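Local structure of BsaWI endonuclease (Geobacillus stearothermophilus, 4ZSF) at residues Met183-Trp188 against Arg260-Tyr265; Glu251-Asp255 against Trp267-Lys272. The protein probably cuts DNA as a restriction endonuclease of the PD-(D/E)XK class, and is captured here with DNA and calcium ions. One frame throughout, in Å; residues are numbered along the deposited sequence.

Both contacts tie the C-terminal tail, which follows helix 243-258, onto the nuclease core with its six-stranded mixed sheet. Along the chain their segments alternate: 183-188 (contact 1), 251-255 (contact 2), 260-265 (contact 1), 267-272 (contact 2). The tail thus meets first the junction of helix 172-184 with strand 188-193, then the helix it has just left. The contacts' centres lie about 11 Å apart and the contacts touch: Phe263 CE2 packs on Ala252 O at 3.2 Å, while Trp188, Phe263 and Trp267 form an aromatic cluster, Trp188 NE1 approaching Trp267 CZ3 at 3.5 Å and the Phe263 and Trp267 rings stacking. Together they fix the chain end against the core, well away from the DNA.

Contact 1. Residues Met183-Trp188 against Arg260-Tyr265; sequences MEAFFW and RQWFNY
This is a loop-to-loop contact in which the C-terminal tail, just past helix 243-258, packs on the turn between helix 172-184 and strand 188-193. Phe186 ends the helix in a Schellman motif, with positive phi (64/50) and Phe186 N bonded to Met183 O at 3.0 Å. Arg260-Gln261 is a short 3-10 piece, Phe263 N bonding Arg260 O at 2.8 Å, before an irregular loop with only Asn264 near extended. CA atoms come closest at Met183-Asn264 (5.0 Å) and Phe186-Phe263 (5.1 Å), where two CA-H...O contacts join the backbones: Asn264 CA to Met183 O at 3.6 Å and Phe186 CA to Phe263 O at 3.5 Å. Arg260, all-trans, stretches along the turn; NE donates to Phe186 O (2.9 Å) and NH2 to Ala185 O (3.0 Å). Its CZ sits 4.8 Å from the Phe187 ring centroid, over the face, a cation-pi contact, while NH1 salt-bridges Asp131 of helix 129-140. The Phe186 ring (chi1 m) lies on the 3-10 turn, CE1 3.4 Å from Gln261 O. The buried rings of Phe263 and Trp188 meet, CZ to CD1 3.8 Å; at the far end Met183 CE touches Tyr265 CB at 3.7 Å. One arginine therefore satisfies two carbonyls of the turn that follows the helix and binds an aromatic face, so the tail is held by polar, cation-pi and apolar contacts at once.

Contact 2. Residues Glu251-Asp255 against Trp267-Lys272; sequences EAAED and WKAGQK
Segment 251-255 is regular helix within 243-258, with Asp255 N bonded to Glu251 O at 3.1 Å, whereas 267-272 is irregular: extended from Trp267 to Ala269, turned by positive phi at Gly270 (79/20), and ending at the C-terminal carboxylate of Lys272. The nearest CA pair is Glu251-Ala269, 6.8 Å apart. Glu251 and Asp255, one helical turn apart, both point toward the tail. With chi1 and chi2 trans, Glu251 extends its carboxylate so that OE1 accepts from Gly270 N at 2.7 Å and OE2 from Lys272 NZ at 2.7 Å. Lys272 NZ also bridges to Asp255 OD2 (2.8 Å), with a weak bond to OD1 (3.1 Å), forming a salt-bridge network that Arg259 extends at Asp255 OD1. The Trp267 indole (chi1 t, chi2 92°) donates NE1 to Asp255 OD2 at 2.8 Å, nearly straight, and rests CH2 on Ala252 CB at 3.9 Å. Two waters donate to Glu251 OE2, water 1 at 2.5 Å and water 2 at 2.9 Å; they accept from Gln271 N and Lys272 N respectively, each at 2.9 Å. Two acidic side chains on one helical face thus gather backbone, indole and ammonium donors, pinning the last residues by charge and hydrogen bonds.

Contact 1. Residues Met183-Trp188 against Arg260-Tyr265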
loop_
_atom_site.group_PDB
_atom_site.type_symbol
_atom_site.label_atom_id
_atom_site.label_comp_id
_atom_site.label_asym_id
_atom_site.label_seq_id
_atom_site.Cartn_x
_atom_site.Cartn_y
_atom_site.Cartn_z
ATOM N N MET A 183 -14.947 -15.571 -11.878
ATOM C CA MET A 183 -15.772 -16.024 -13.029
ATOM C C MET A 183 -15.284 -17.391 -13.491
ATOM O O MET A 183 -16.103 -18.241 -13.858
ATOM C CB MET A 183 -15.719 -14.991 -14.189
ATOM C CG MET A 183 -16.313 -13.638 -13.732
ATOM S SD MET A 183 -16.673 -12.524 -15.108
ATOM C CE MET A 183 -15.015 -12.119 -15.631
ATOM N N GLU A 184 -13.966 -17.603 -13.495
ATOM C CA GLU A 184 -13.436 -18.919 -13.829
ATOM C C GLU A 184 -13.881 -20.026 -12.860
ATOM O O GLU A 184 -13.936 -21.216 -13.256
ATOM C CB GLU A 184 -11.920 -18.904 -13.830
ATOM C CG GLU A 184 -11.351 -18.450 -15.082
ATOM C CD GLU A 184 -9.814 -18.465 -14.971
ATOM O OE1 GLU A 184 -9.257 -19.363 -14.264
ATOM O OE2 GLU A 184 -9.196 -17.550 -15.561
ATOM N N ALA A 185 -14.150 -19.627 -11.626
ATOM C CA ALA A 185 -14.628 -20.529 -10.564
ATOM C C ALA A 185 -16.128 -20.673 -10.539
ATOM O O ALA A 185 -16.652 -21.330 -9.647
ATOM C CB ALA A 185 -14.169 -20.026 -9.198
ATOM N N PHE A 186 -16.787 -20.070 -11.523
ATOM C CA PHE A 186 -18.243 -20.150 -11.713
ATOM C C PHE A 186 -18.969 -19.515 -10.540
ATOM O O PHE A 186 -19.976 -20.048 -10.042
ATOM C CB PHE A 186 -18.726 -21.589 -11.943
ATOM C CG PHE A 186 -18.071 -22.257 -13.121
ATOM C CD1 PHE A 186 -18.601 -22.120 -14.423
ATOM C CD2 PHE A 186 -16.919 -23.003 -12.940
ATOM C CE1 PHE A 186 -17.990 -22.744 -15.504
ATOM C CE2 PHE A 186 -16.274 -23.597 -14.019
ATOM C CZ PHE A 186 -16.842 -23.515 -15.316
ATOM N N PHE A 187 -18.550 -18.292 -10.196
ATOM C CA PHE A 187 -19.372 -17.424 -9.327
ATOM C C PHE A 187 -19.757 -16.165 -10.106
ATOM O O PHE A 187 -18.992 -15.695 -10.969
ATOM C CB PHE A 187 -18.603 -17.002 -8.086
ATOM C CG PHE A 187 -18.350 -18.161 -7.122
ATOM C CD1 PHE A 187 -17.199 -18.952 -7.230
ATOM C CD2 PHE A 187 -19.280 -18.440 -6.108
ATOM C CE1 PHE A 187 -16.985 -20.032 -6.326
ATOM C CE2 PHE A 187 -19.051 -19.502 -5.226
ATOM C CZ PHE A 187 -17.939 -20.275 -5.335
ATOM N N TRP A 188 -20.906 -15.591 -9.729
ATOM C CA TRP A 188 -21.248 -14.225 -10.200
ATOM C C TRP A 188 -20.208 -13.281 -9.669
ATOM O O TRP A 188 -19.929 -13.299 -8.470
ATOM C CB TRP A 188 -22.610 -13.880 -9.666
ATOM C CG TRP A 188 -23.235 -12.658 -10.254
ATOM C CD1 TRP A 188 -23.216 -12.250 -11.581
ATOM C CD2 TRP A 188 -24.019 -11.700 -9.532
ATOM N NE1 TRP A 188 -23.987 -11.107 -11.693
ATOM C CE2 TRP A 188 -24.481 -10.756 -10.459
ATOM C CE3 TRP A 188 -24.393 -11.569 -8.174
ATOM C CZ2 TRP A 188 -25.312 -9.679 -10.075
ATOM C CZ3 TRP A 188 -25.201 -10.514 -7.796
ATOM C CH2 TRP A 188 -25.618 -9.551 -8.739
ATOM N N ARG A 260 -25.066 -23.916 -13.592
ATOM C CA ARG A 260 -23.806 -23.251 -13.189
ATOM C C ARG A 260 -22.652 -23.403 -14.229
ATOM O O ARG A 260 -21.729 -22.554 -14.310
ATOM C CB ARG A 260 -23.367 -23.816 -11.830
ATOM C CG ARG A 260 -22.191 -23.043 -11.274
ATOM C CD ARG A 260 -21.814 -23.543 -9.854
ATOM N NE ARG A 260 -20.608 -22.838 -9.375
ATOM C CZ ARG A 260 -19.963 -23.149 -8.257
ATOM N NH1 ARG A 260 -20.391 -24.150 -7.511
ATOM N NH2 ARG A 260 -18.873 -22.472 -7.898
ATOM N N GLN A 261 -22.716 -24.447 -15.060
ATOM C CA GLN A 261 -21.648 -24.718 -16.020
ATOM C C GLN A 261 -21.537 -23.585 -17.062
ATOM O O GLN A 261 -20.507 -23.452 -17.735
ATOM C CB GLN A 261 -21.865 -26.050 -16.743
ATOM C CG GLN A 261 -23.126 -26.115 -17.663
ATOM C CD GLN A 261 -24.441 -26.417 -16.934
ATOM O OE1 GLN A 261 -24.475 -26.631 -15.709
ATOM N NE2 GLN A 261 -25.534 -26.382 -17.685
ATOM N N TRP A 262 -22.603 -22.817 -17.218
ATOM C CA TRP A 262 -22.522 -21.721 -18.196
ATOM C C TRP A 262 -22.307 -20.389 -17.468
ATOM O O TRP A 262 -22.443 -19.314 -18.070
ATOM C CB TRP A 262 -23.767 -21.706 -19.112
ATOM C CG TRP A 262 -23.856 -22.979 -19.899
ATOM C CD1 TRP A 262 -22.827 -23.637 -20.545
ATOM C CD2 TRP A 262 -25.024 -23.760 -20.107
ATOM N NE1 TRP A 262 -23.299 -24.785 -21.109
ATOM C CE2 TRP A 262 -24.642 -24.889 -20.866
ATOM C CE3 TRP A 262 -26.364 -23.628 -19.685
ATOM C CZ2 TRP A 262 -25.544 -25.889 -21.262
ATOM C CZ3 TRP A 262 -27.265 -24.631 -20.078
ATOM C CH2 TRP A 262 -26.846 -25.743 -20.865
ATOM N N PHE A 263 -21.858 -20.447 -16.210
ATOM C CA PHE A 263 -21.629 -19.197 -15.446
ATOM C C PHE A 263 -20.155 -18.822 -15.437
ATOM O O PHE A 263 -19.622 -18.457 -14.404
ATOM C CB PHE A 263 -22.142 -19.321 -14.011
ATOM C CG PHE A 263 -22.861 -18.062 -13.534
ATOM C CD1 PHE A 263 -22.244 -16.821 -13.644
ATOM C CD2 PHE A 263 -24.148 -18.126 -13.003
ATOM C CE1 PHE A 263 -22.913 -15.620 -13.249
ATOM C CE2 PHE A 263 -24.831 -16.957 -12.615
ATOM C CZ PHE A 263 -24.205 -15.698 -12.701
ATOM N N ASN A 264 -19.502 -18.940 -16.592
ATOM C CA ASN A 264 -18.143 -18.400 -16.773
ATOM C C ASN A 264 -18.277 -16.905 -17.154
ATOM O O ASN A 264 -19.350 -16.307 -17.000
ATOM C CB ASN A 264 -17.334 -19.161 -17.853
ATOM C CG ASN A 264 -17.904 -18.962 -19.267
ATOM O OD1 ASN A 264 -19.032 -18.459 -19.455
ATOM N ND2 ASN A 264 -17.138 -19.368 -20.273
ATOM N N TYR A 265 -17.199 -16.322 -17.675
ATOM C CA TYR A 265 -17.203 -14.887 -17.988
ATOM C C TYR A 265 -18.283 -14.489 -19.011
ATOM O O TYR A 265 -18.645 -13.333 -19.076
ATOM C CB TYR A 265 -15.775 -14.449 -18.465
ATOM C CG TYR A 265 -15.449 -14.958 -19.850
ATOM C CD1 TYR A 265 -15.822 -14.224 -20.966
ATOM C CD2 TYR A 265 -14.860 -16.233 -20.059
ATOM C CE1 TYR A 265 -15.560 -14.683 -22.261
ATOM C CE2 TYR A 265 -14.607 -16.697 -21.377
ATOM C CZ TYR A 265 -14.980 -15.904 -22.444
ATOM O OH TYR A 265 -14.750 -16.316 -23.725
#

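Contact 2. Residues Glu251-Asp255 against Trp267-Lys272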
loop_
_atom_site.group_PDB
_atom_site.type_symbol
_atom_site.label_atom_id
_atom_site.label_comp_id
_atom_site.label_asym_id
_atom_site.label_seq_id
_atom_site.Cartn_x
_atom_site.Cartn_y
_atom_site.Cartn_z
ATOM N N GLU A 251 -31.492 -13.195 -11.163
ATOM C CA GLU A 251 -31.217 -13.996 -12.332
ATOM C C GLU A 251 -29.934 -14.815 -12.149
ATOM O O GLU A 251 -29.875 -15.968 -12.569
ATOM C CB GLU A 251 -31.098 -13.132 -13.587
ATOM C CG GLU A 251 -31.094 -14.034 -14.822
ATOM C CD GLU A 251 -30.934 -13.269 -16.142
ATOM O OE1 GLU A 251 -30.811 -12.012 -16.129
ATOM O OE2 GLU A 251 -30.924 -13.953 -17.189
ATOM N N ALA A 252 -28.907 -14.191 -11.576
ATOM C CA ALA A 252 -27.643 -14.875 -11.312
ATOM C C ALA A 252 -27.873 -16.078 -10.375
ATOM O O ALA A 252 -27.303 -17.177 -10.588
ATOM C CB ALA A 252 -26.650 -13.887 -10.673
ATOM N N ALA A 253 -28.674 -15.866 -9.330
ATOM C CA ALA A 253 -28.867 -16.963 -8.336
ATOM C C ALA A 253 -29.534 -18.166 -9.029
ATOM O O ALA A 253 -29.152 -19.343 -8.806
ATOM C CB ALA A 253 -29.697 -16.491 -7.100
ATOM N N GLU A 254 -30.513 -17.861 -9.862
ATOM C CA GLU A 254 -31.242 -18.889 -10.582
ATOM C C GLU A 254 -30.275 -19.704 -11.442
ATOM O O GLU A 254 -30.255 -20.942 -11.404
ATOM C CB GLU A 254 -32.330 -18.231 -11.439
ATOM C CG GLU A 254 -32.822 -19.091 -12.637
ATOM C CD GLU A 254 -33.605 -20.338 -12.220
ATOM O OE1 GLU A 254 -34.214 -20.326 -11.121
ATOM O OE2 GLU A 254 -33.602 -21.337 -13.004
ATOM N N ASP A 255 -29.451 -18.992 -12.194
ATOM C CA ASP A 255 -28.549 -19.656 -13.150
ATOM C C ASP A 255 -27.413 -20.352 -12.408
ATOM O O ASP A 255 -26.934 -21.364 -12.886
ATOM C CB ASP A 255 -28.007 -18.694 -14.183
ATOM C CG ASP A 255 -29.036 -18.362 -15.271
ATOM O OD1 ASP A 255 -30.137 -19.021 -15.378
ATOM O OD2 ASP A 255 -28.766 -17.431 -16.041
ATOM N N TRP A 267 -21.381 -15.218 -19.176
ATOM C CA TRP A 267 -22.727 -15.004 -18.624
ATOM C C TRP A 267 -23.035 -13.501 -18.567
ATOM O O TRP A 267 -22.193 -12.687 -18.181
ATOM C CB TRP A 267 -22.860 -15.604 -17.226
ATOM C CG TRP A 267 -24.272 -15.490 -16.645
ATOM C CD1 TRP A 267 -25.263 -16.442 -16.759
ATOM C CD2 TRP A 267 -24.837 -14.396 -15.920
ATOM N NE1 TRP A 267 -26.412 -15.995 -16.118
ATOM C CE2 TRP A 267 -26.168 -14.748 -15.587
ATOM C CE3 TRP A 267 -24.327 -13.156 -15.474
ATOM C CZ2 TRP A 267 -27.026 -13.898 -14.839
ATOM C CZ3 TRP A 267 -25.187 -12.291 -14.709
ATOM C CH2 TRP A 267 -26.504 -12.679 -14.397
ATOM N N LYS A 268 -24.241 -13.117 -18.958
ATOM C CA LYS A 268 -24.629 -11.732 -18.805
ATOM C C LYS A 268 -26.114 -11.662 -18.438
ATOM O O LYS A 268 -26.880 -12.459 -18.953
ATOM C CB LYS A 268 -24.342 -10.986 -20.132
ATOM C CG LYS A 268 -24.802 -9.515 -20.070
ATOM C CD LYS A 268 -24.327 -8.693 -21.288
ATOM C CE LYS A 268 -25.098 -7.318 -21.414
ATOM N NZ LYS A 268 -24.773 -6.624 -22.713
ATOM N N ALA A 269 -26.509 -10.723 -17.574
ATOM C CA ALA A 269 -27.892 -10.609 -17.147
ATOM C C ALA A 269 -28.799 -10.186 -18.296
ATOM O O ALA A 269 -28.355 -9.458 -19.191
ATOM C CB ALA A 269 -27.986 -9.587 -16.023
ATOM N N GLY A 270 -30.048 -10.647 -18.277
ATOM C CA GLY A 270 -31.073 -10.070 -19.130
ATOM C C GLY A 270 -31.047 -10.532 -20.562
ATOM O O GLY A 270 -31.642 -9.849 -21.428
ATOM N N GLN A 271 -30.407 -11.666 -20.831
ATOM C CA GLN A 271 -30.224 -12.131 -22.222
ATOM C C GLN A 271 -31.199 -13.248 -22.633
ATOM O O GLN A 271 -31.183 -13.704 -23.801
ATOM C CB GLN A 271 -28.792 -12.636 -22.448
ATOM C CG GLN A 271 -27.732 -11.627 -22.060
ATOM C CD GLN A 271 -27.893 -10.299 -22.803
ATOM O OE1 GLN A 271 -27.734 -10.252 -24.036
ATOM N NE2 GLN A 271 -28.213 -9.211 -22.070
ATOM N N LYS A 272 -32.027 -13.706 -21.688
ATOM C CA LYS A 272 -32.801 -14.936 -21.933
ATOM C C LYS A 272 -33.978 -14.643 -22.867
ATOM O O LYS A 272 -34.647 -13.612 -22.718
ATOM C CB LYS A 272 -33.302 -15.554 -20.625
ATOM C CG LYS A 272 -32.218 -16.146 -19.727
ATOM C CD LYS A 272 -32.888 -16.985 -18.648
ATOM C CE LYS A 272 -31.902 -17.642 -17.705
ATOM N NZ LYS A 272 -31.301 -16.600 -16.854
ATOM O OXT LYS A 272 -34.266 -15.417 -23.796
HETATM O O HOH W 1 -29.263 -13.664 -19.040
HETATM O O HOH W 2 -32.764 -12.672 -19.070
#